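Local coordinates for protein URE2 (Lodderomyces elongisporus NRRL YB-4239, PDB 4EXJ) that is a glutathione S-transferase-like protein named for the regulator URE2, and probably binds glutathione, though its own function is not established, at residues B[5-10]-B[29-34]; B[14-19]-B[67-72]. All coordinates share one frame; numbering follows the deposited sequence.

Interaction 1 (B[5-10]-B[29-34]); sequences ILYTGP and KVHMFH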
ATOM      1  N   ILE B   5      -3.718  18.335  14.132  1.00 34.94           N
ATOM      2  CA  ILE B   5      -2.274  18.272  14.313  1.00 31.05           C
ATOM      3  C   ILE B   5      -1.655  17.161  13.463  1.00 31.55           C
ATOM      4  O   ILE B   5      -2.019  15.987  13.606  1.00 33.08           O
ATOM      5  CB  ILE B   5      -1.889  17.922  15.766  1.00 32.83           C
ATOM      6  CG1 ILE B   5      -2.595  18.839  16.766  1.00 45.47           C
ATOM      7  CG2 ILE B   5      -0.362  17.937  15.926  1.00 34.44           C
ATOM      8  CD1 ILE B   5      -2.405  18.399  18.212  1.00 45.98           C
ATOM      9  N   LEU B   6      -0.688  17.525  12.627  1.00 34.12           N
ATOM     10  CA  LEU B   6       0.068  16.527  11.881  1.00 30.01           C
ATOM     11  C   LEU B   6       1.390  16.242  12.580  1.00 26.48           C
ATOM     12  O   LEU B   6       2.278  17.102  12.644  1.00 31.28           O
ATOM     13  CB  LEU B   6       0.317  17.012  10.454  1.00 28.55           C
ATOM     14  CG  LEU B   6       1.170  16.067   9.592  1.00 28.45           C
ATOM     15  CD1 LEU B   6       0.390  14.814   9.221  1.00 30.67           C
ATOM     16  CD2 LEU B   6       1.544  16.828   8.337  1.00 31.69           C
ATOM     17  N   TYR B   7       1.508  15.048  13.135  1.00 26.15           N
ATOM     18  CA  TYR B   7       2.767  14.591  13.714  1.00 27.45           C
ATOM     19  C   TYR B   7       3.533  13.913  12.588  1.00 28.87           C
ATOM     20  O   TYR B   7       3.048  12.958  11.976  1.00 29.05           O
ATOM     21  CB  TYR B   7       2.546  13.605  14.847  1.00 29.54           C
ATOM     22  CG  TYR B   7       1.845  14.217  16.042  1.00 29.48           C
ATOM     23  CD1 TYR B   7       2.574  14.917  16.996  1.00 35.33           C
ATOM     24  CD2 TYR B   7       0.474  14.109  16.203  1.00 36.20           C
ATOM     25  CE1 TYR B   7       1.963  15.489  18.088  1.00 39.33           C
ATOM     26  CE2 TYR B   7      -0.161  14.685  17.311  1.00 38.70           C
ATOM     27  CZ  TYR B   7       0.601  15.373  18.245  1.00 41.15           C
ATOM     28  OH  TYR B   7       0.011  15.952  19.346  1.00 43.68           O
ATOM     29  N   THR B   8       4.713  14.423  12.287  1.00 28.14           N
ATOM     30  CA  THR B   8       5.437  13.859  11.156  1.00 26.48           C
ATOM     31  C   THR B   8       6.943  14.037  11.280  1.00 34.32           C
ATOM     32  O   THR B   8       7.432  14.604  12.258  1.00 31.03           O
ATOM     33  CB  THR B   8       4.898  14.442   9.825  1.00 30.00           C
ATOM     34  OG1 THR B   8       5.429  13.693   8.716  1.00 28.43           O
ATOM     35  CG2 THR B   8       5.238  15.909   9.672  1.00 28.55           C
ATOM     36  N   GLY B   9       7.667  13.539  10.285  1.00 29.97           N
ATOM     37  CA  GLY B   9       9.123  13.614  10.264  1.00 29.50           C
ATOM     38  C   GLY B   9       9.535  13.928   8.846  1.00 30.22           C
ATOM     39  O   GLY B   9       8.739  13.792   7.939  1.00 27.84           O
ATOM     40  N   PRO B  10      10.781  14.360   8.649  1.00 27.92           N
ATOM     41  CA  PRO B  10      11.250  14.709   7.306  1.00 26.75           C
ATOM     42  C   PRO B  10      11.651  13.475   6.504  1.00 28.80           C
ATOM     43  O   PRO B  10      12.831  13.264   6.188  1.00 30.45           O
ATOM     44  CB  PRO B  10      12.467  15.600   7.603  1.00 28.87           C
ATOM     45  CG  PRO B  10      13.002  15.028   8.900  1.00 34.06           C
ATOM     46  CD  PRO B  10      11.768  14.692   9.694  1.00 32.15           C
ATOM     47  N   LYS B  29      -1.947  22.127  12.318  1.00 36.76           N
ATOM     48  CA  LYS B  29      -0.709  22.432  13.012  1.00 38.74           C
ATOM     49  C   LYS B  29       0.294  21.325  12.763  1.00 39.08           C
ATOM     50  O   LYS B  29      -0.040  20.151  12.879  1.00 40.95           O
ATOM     51  CB  LYS B  29      -0.950  22.606  14.512  1.00 39.14           C
ATOM     52  CG  LYS B  29      -1.545  23.966  14.858  1.00 55.06           C
ATOM     53  CD  LYS B  29      -1.792  24.123  16.350  1.00 65.66           C
ATOM     54  CE  LYS B  29      -2.345  25.502  16.665  1.00 70.58           C
ATOM     55  NZ  LYS B  29      -2.626  25.669  18.118  1.00 78.69           N
ATOM     56  N   VAL B  30       1.522  21.699  12.420  1.00 35.99           N
ATOM     57  CA  VAL B  30       2.564  20.705  12.153  1.00 36.12           C
ATOM     58  C   VAL B  30       3.520  20.503  13.318  1.00 37.97           C
ATOM     59  O   VAL B  30       4.173  21.446  13.776  1.00 38.78           O
ATOM     60  CB  VAL B  30       3.382  21.054  10.890  1.00 36.57           C
ATOM     61  CG1 VAL B  30       4.481  20.011  10.659  1.00 36.01           C
ATOM     62  CG2 VAL B  30       2.479  21.156   9.686  1.00 43.05           C
ATOM     63  N   HIS B  31       3.593  19.267  13.803  1.00 33.98           N
ATOM     64  CA  HIS B  31       4.559  18.915  14.825  1.00 33.95           C
ATOM     65  C   HIS B  31       5.657  18.096  14.184  1.00 35.66           C
ATOM     66  O   HIS B  31       5.530  16.878  14.052  1.00 32.11           O
ATOM     67  CB  HIS B  31       3.882  18.120  15.940  1.00 37.21           C
ATOM     68  CG  HIS B  31       4.765  17.846  17.116  1.00 44.81           C
ATOM     69  ND1 HIS B  31       5.748  16.881  17.103  1.00 51.38           N
ATOM     70  CD2 HIS B  31       4.803  18.403  18.351  1.00 52.83           C
ATOM     71  CE1 HIS B  31       6.357  16.858  18.275  1.00 53.25           C
ATOM     72  NE2 HIS B  31       5.803  17.772  19.049  1.00 58.22           N
ATOM     73  N   MET B  32       6.726  18.770  13.764  1.00 34.48           N
ATOM     74  CA  MET B  32       7.839  18.105  13.083  1.00 35.53           C
ATOM     75  C   MET B  32       8.843  17.501  14.075  1.00 35.75           C
ATOM     76  O   MET B  32       9.493  18.227  14.839  1.00 38.29           O
ATOM     77  CB  MET B  32       8.527  19.088  12.116  1.00 38.42           C
ATOM     78  CG  MET B  32       9.706  18.506  11.333  1.00 35.36           C
ATOM     79  SD  MET B  32       9.227  17.260  10.114  1.00 42.36           S
ATOM     80  CE  MET B  32       8.433  18.259   8.861  1.00 40.29           C
ATOM     81  N   PHE B  33       8.949  16.180  14.087  1.00 30.54           N
ATOM     82  CA  PHE B  33       9.919  15.491  14.939  1.00 33.41           C
ATOM     83  C   PHE B  33      11.323  15.708  14.398  1.00 39.12           C
ATOM     84  O   PHE B  33      11.503  15.877  13.191  1.00 37.42           O
ATOM     85  CB  PHE B  33       9.676  13.972  14.952  1.00 34.19           C
ATOM     86  CG  PHE B  33       8.410  13.542  15.669  1.00 34.23           C
ATOM     87  CD1 PHE B  33       8.172  13.909  16.987  1.00 36.08           C
ATOM     88  CD2 PHE B  33       7.477  12.734  15.028  1.00 33.28           C
ATOM     89  CE1 PHE B  33       7.003  13.501  17.643  1.00 35.16           C
ATOM     90  CE2 PHE B  33       6.323  12.322  15.672  1.00 35.23           C
ATOM     91  CZ  PHE B  33       6.087  12.704  16.989  1.00 34.40           C
ATOM     92  N   HIS B  34      12.316  15.680  15.289  1.00 44.90           N
ATOM     93  CA  HIS B  34      13.704  15.488  14.866  1.00 50.75           C
ATOM     94  C   HIS B  34      13.854  14.083  14.292  1.00 49.03           C
ATOM     95  O   HIS B  34      13.058  13.189  14.597  1.00 48.98           O
ATOM     96  CB  HIS B  34      14.669  15.694  16.038  1.00 56.27           C
ATOM     97  CG  HIS B  34      15.089  17.120  16.234  1.00 65.99           C
ATOM     98  ND1 HIS B  34      14.316  18.039  16.913  1.00 71.07           N
ATOM     99  CD2 HIS B  34      16.199  17.784  15.835  1.00 69.34           C
ATOM    100  CE1 HIS B  34      14.933  19.206  16.925  1.00 72.42           C
ATOM    101  NE2 HIS B  34      16.078  19.079  16.277  1.00 74.43           N
TER
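Tyr7 and His31 hold side-by-side positions on neighbouring parallel strands, and their side chains cross at an angle. The ring planes are 49° apart. Tyr7 CD1 comes 3.6 Å from His31 CB. His31 CG is anti to the backbone N (chi1 -173°), which puts the imidazole where Tyr7 CE1 can lie over one of its faces, off toward the rim. Phe33 joins the same side of the sheet. Its CE2 packs on Tyr7 CB at 4.1 Å, and its CD1 stands at the edge of the His31 ring, in plane. Phe33 CD2 also lies 3.3 Å from Thr8 O.

Thr8 and Met32 occupy the other face. The Met32 chain is bent at chi2 and chi3, which turns its end toward the first strand. Its SD rests 3.6 Å from Pro10 CD, and its CE reaches Thr8 CG2 at 4.0 Å.

Four backbone bonds hold the strands in parallel register. Leu6 N donates to Lys29 O at 2.7 Å, and His31 N to Leu6 O at 2.8 Å. Thr8 N donates to His31 O. Past the end of the regular strands, Phe33 N still donates to Thr8 O.

This is the pairing of the two parallel strands in the beta-alpha-beta unit of a thioredoxin-like GST N-terminal domain. Strand 4-8 is internal and also bonds to strand 56-58, whereas 28-32 is an outermost strand within the chain. Helix 15-23 packs on the face bearing Leu6, Val30 and Met32, with Leu18 touching the last two. Helix 43-48 lies on the opposite face, where Trp44 meets both Tyr7 and Phe33.

Interaction 2 (B[14-19]-B[67-72]); sequences GRKPLV and ESNNIL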
ATOM      1  N   GLY B  14       6.713  10.953   5.742  1.00 24.09           N
ATOM      2  CA  GLY B  14       6.334  12.096   6.550  1.00 24.64           C
ATOM      3  C   GLY B  14       5.969  13.336   5.752  1.00 27.14           C
ATOM      4  O   GLY B  14       5.108  14.115   6.150  1.00 28.00           O
ATOM      5  N   ARG B  15       6.653  13.533   4.625  1.00 23.53           N
ATOM      6  CA  ARG B  15       6.567  14.790   3.902  1.00 25.24           C
ATOM      7  C   ARG B  15       5.322  14.889   3.034  1.00 22.45           C
ATOM      8  O   ARG B  15       4.939  15.968   2.657  1.00 25.60           O
ATOM      9  CB  ARG B  15       7.844  15.011   3.070  1.00 23.63           C
ATOM     10  CG  ARG B  15       9.020  15.490   3.914  1.00 24.72           C
ATOM     11  CD  ARG B  15      10.332  15.081   3.214  1.00 24.35           C
ATOM     12  NE  ARG B  15      11.508  15.732   3.784  1.00 25.26           N
ATOM     13  CZ  ARG B  15      12.737  15.451   3.365  1.00 28.36           C
ATOM     14  NH1 ARG B  15      12.902  14.528   2.423  1.00 25.51           N
ATOM     15  NH2 ARG B  15      13.793  16.081   3.891  1.00 25.87           N
ATOM     16  N   LYS B  16       4.686  13.760   2.741  1.00 23.82           N
ATOM     17  CA  LYS B  16       3.566  13.795   1.808  1.00 27.58           C
ATOM     18  C   LYS B  16       2.388  14.660   2.278  1.00 27.32           C
ATOM     19  O   LYS B  16       1.985  15.598   1.586  1.00 25.17           O
ATOM     20  CB  LYS B  16       3.109  12.388   1.495  1.00 25.14           C
ATOM     21  CG  LYS B  16       4.082  11.615   0.628  1.00 21.27           C
ATOM     22  CD  LYS B  16       3.474  10.289   0.226  1.00 31.56           C
ATOM     23  CE  LYS B  16       4.462   9.201   0.298  1.00 33.08           C
ATOM     24  NZ  LYS B  16       3.894   7.831   0.522  1.00 25.69           N
ATOM     25  N   PRO B  17       1.810  14.343   3.449  1.00 25.04           N
ATOM     26  CA  PRO B  17       0.676  15.155   3.906  1.00 24.35           C
ATOM     27  C   PRO B  17       1.109  16.559   4.323  1.00 26.78           C
ATOM     28  O   PRO B  17       0.324  17.499   4.263  1.00 27.94           O
ATOM     29  CB  PRO B  17       0.099  14.340   5.094  1.00 26.19           C
ATOM     30  CG  PRO B  17       1.215  13.447   5.537  1.00 29.21           C
ATOM     31  CD  PRO B  17       2.105  13.203   4.338  1.00 23.41           C
ATOM     32  N   LEU B  18       2.371  16.719   4.656  1.00 27.35           N
ATOM     33  CA  LEU B  18       2.906  18.007   4.949  0.50 24.69           C
ATOM     34  C   LEU B  18       2.870  18.923   3.743  1.00 26.28           C
ATOM     35  O   LEU B  18       2.382  20.010   3.805  1.00 27.86           O
ATOM     36  CB  LEU B  18       4.346  17.820   5.379  0.50 25.92           C
ATOM     37  CG  LEU B  18       5.183  19.028   5.738  0.50 30.45           C
ATOM     38  CD1 LEU B  18       4.607  19.655   6.941  0.50 24.48           C
ATOM     39  CD2 LEU B  18       6.599  18.571   6.042  0.50 33.37           C
ATOM     40  N   VAL B  19       3.339  18.425   2.622  1.00 27.11           N
ATOM     41  CA  VAL B  19       3.232  19.181   1.377  1.00 24.63           C
ATOM     42  C   VAL B  19       1.771  19.537   1.043  1.00 25.20           C
ATOM     43  O   VAL B  19       1.470  20.689   0.732  1.00 26.27           O
ATOM     44  CB  VAL B  19       3.867  18.420   0.190  1.00 24.37           C
ATOM     45  CG1 VAL B  19       3.506  19.059  -1.155  1.00 26.49           C
ATOM     46  CG2 VAL B  19       5.397  18.332   0.379  1.00 26.06           C
ATOM     47  N   GLU B  67      -1.295   6.254   8.142  1.00 24.36           N
ATOM     48  CA  GLU B  67      -0.860   5.794   6.791  1.00 23.37           C
ATOM     49  C   GLU B  67      -0.770   6.991   5.826  1.00 23.08           C
ATOM     50  O   GLU B  67      -1.765   7.608   5.477  1.00 22.89           O
ATOM     51  CB  GLU B  67      -1.732   4.643   6.236  1.00 23.34           C
ATOM     52  CG  GLU B  67      -1.842   3.418   7.146  1.00 26.25           C
ATOM     53  CD  GLU B  67      -0.507   2.728   7.400  1.00 40.93           C
ATOM     54  OE1 GLU B  67       0.299   2.614   6.456  1.00 42.65           O
ATOM     55  OE2 GLU B  67      -0.273   2.295   8.545  1.00 44.14           O
ATOM     56  N   SER B  68       0.456   7.326   5.424  1.00 22.64           N
ATOM     57  CA  SER B  68       0.700   8.552   4.709  1.00 23.43           C
ATOM     58  C   SER B  68      -0.243   8.776   3.520  1.00 22.21           C
ATOM     59  O   SER B  68      -0.789   9.867   3.370  1.00 22.99           O
ATOM     60  CB  SER B  68       2.158   8.575   4.244  1.00 21.96           C
ATOM     61  OG  SER B  68       2.503   9.878   3.854  1.00 29.86           O
ATOM     62  N   ASN B  69      -0.383   7.781   2.641  1.00 24.03           N
ATOM     63  CA  ASN B  69      -1.188   8.014   1.431  1.00 26.08           C
ATOM     64  C   ASN B  69      -2.683   8.064   1.743  1.00 24.75           C
ATOM     65  O   ASN B  69      -3.455   8.733   1.059  1.00 23.15           O
ATOM     66  CB  ASN B  69      -0.850   7.011   0.320  1.00 24.30           C
ATOM     67  CG  ASN B  69       0.495   7.296  -0.282  1.00 23.26           C
ATOM     68  OD1 ASN B  69       1.200   8.179   0.198  1.00 25.36           O
ATOM     69  ND2 ASN B  69       0.863   6.578  -1.336  1.00 20.78           N
ATOM     70  N   ASN B  70      -3.077   7.396   2.820  1.00 22.43           N
ATOM     71  CA  ASN B  70      -4.428   7.569   3.360  1.00 24.76           C
ATOM     72  C   ASN B  70      -4.669   8.980   3.941  1.00 25.25           C
ATOM     73  O   ASN B  70      -5.732   9.564   3.793  1.00 24.79           O
ATOM     74  CB  ASN B  70      -4.658   6.521   4.451  1.00 21.69           C
ATOM     75  CG  ASN B  70      -6.021   6.645   5.062  1.00 27.05           C
ATOM     76  OD1 ASN B  70      -7.028   6.604   4.356  1.00 26.50           O
ATOM     77  ND2 ASN B  70      -6.066   6.840   6.369  1.00 29.16           N
ATOM     78  N   ILE B  71      -3.676   9.519   4.632  1.00 25.94           N
ATOM     79  CA  ILE B  71      -3.786  10.869   5.137  1.00 24.96           C
ATOM     80  C   ILE B  71      -3.895  11.845   3.963  1.00 24.58           C
ATOM     81  O   ILE B  71      -4.649  12.799   4.031  1.00 23.88           O
ATOM     82  CB  ILE B  71      -2.614  11.198   6.063  1.00 23.45           C
ATOM     83  CG1 ILE B  71      -2.676  10.267   7.282  1.00 21.93           C
ATOM     84  CG2 ILE B  71      -2.632  12.688   6.448  1.00 28.44           C
ATOM     85  CD1 ILE B  71      -1.354  10.250   8.120  1.00 26.94           C
ATOM     86  N   LEU B  72      -3.164  11.600   2.876  1.00 23.49           N
ATOM     87  CA  LEU B  72      -3.344  12.420   1.684  1.00 22.48           C
ATOM     88  C   LEU B  72      -4.819  12.477   1.300  1.00 24.35           C
ATOM     89  O   LEU B  72      -5.364  13.555   1.008  1.00 25.97           O
ATOM     90  CB  LEU B  72      -2.512  11.891   0.497  1.00 25.03           C
ATOM     91  CG  LEU B  72      -1.023  12.252   0.536  1.00 24.96           C
ATOM     92  CD1 LEU B  72      -0.276  11.592  -0.638  1.00 25.22           C
ATOM     93  CD2 LEU B  72      -0.786  13.763   0.528  1.00 26.52           C
TER
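Lys16 lays its side chain across Ser68 and Asn69 at the start of the second helix. Its CB lies 3.5 Å from Ser68 OG. The chain bends at chi3 (-139°), and NZ donates a 2.7 Å hydrogen bond to Asn69 OD1. The ammonium approaches from well outside the amide plane, tilted 35° from it.

Pro17 points toward the same helix, and its ring crosses Ile71 at an angle. Its CB is pressed against Ile71 CG2 at 3.5 Å, tighter than usual for two carbons. Its CD comes 3.4 Å from Ser68 OG, which is itself hydrogen-bonded to Asn13 O. Leu72 closes the other end, with CD2 3.5 Å from Lys16 O and CD1 against the lysine's aliphatic chain.

The two helix starts run nearly side by side, 14° apart in direction and 8.6 Å between axes. They belong to helices 15-23 and 68-79 of the GST N-terminal domain. Glu67, at the N-cap, and Ser68 are consistent with the acidic-serine pair that binds the gamma-glutamyl part of glutathione in GSTs. Asn69 also packs on Phe104 of the second subunit, so the contact lies close to the dimer interface.

All six touching residues are buried. The lysine charge is placed among three side-chain amide oxygens, of Asn13, Asn69 and Gln106. These probably offset the cost of burying it, and they tie the two helices to helix 93-120 through Gln106.

How the interactions relate
Interactions 1 and 2 lie in the same N-terminal GST domain, with centres about 11 Å apart. Their segments alternate along the chain: 5-10, then 14-19, 29-34 and 67-72. Helix 15-23 links strands 4-8 and 28-32 in the beta-alpha-beta unit. Interaction 1 joins the two strands, and interaction 2 sets that helix beside helix 68-79. The two contacts also touch directly. Thr8 OG1 probably hydrogen-bonds to Gly14 O at 2.6 Å, and Pro10 C packs on Arg15 NE. Together they run from the sheet into the layer of helices 15-23 and 68-79. Interaction 2 is the more central, nearer the C-terminal helices and the second subunit.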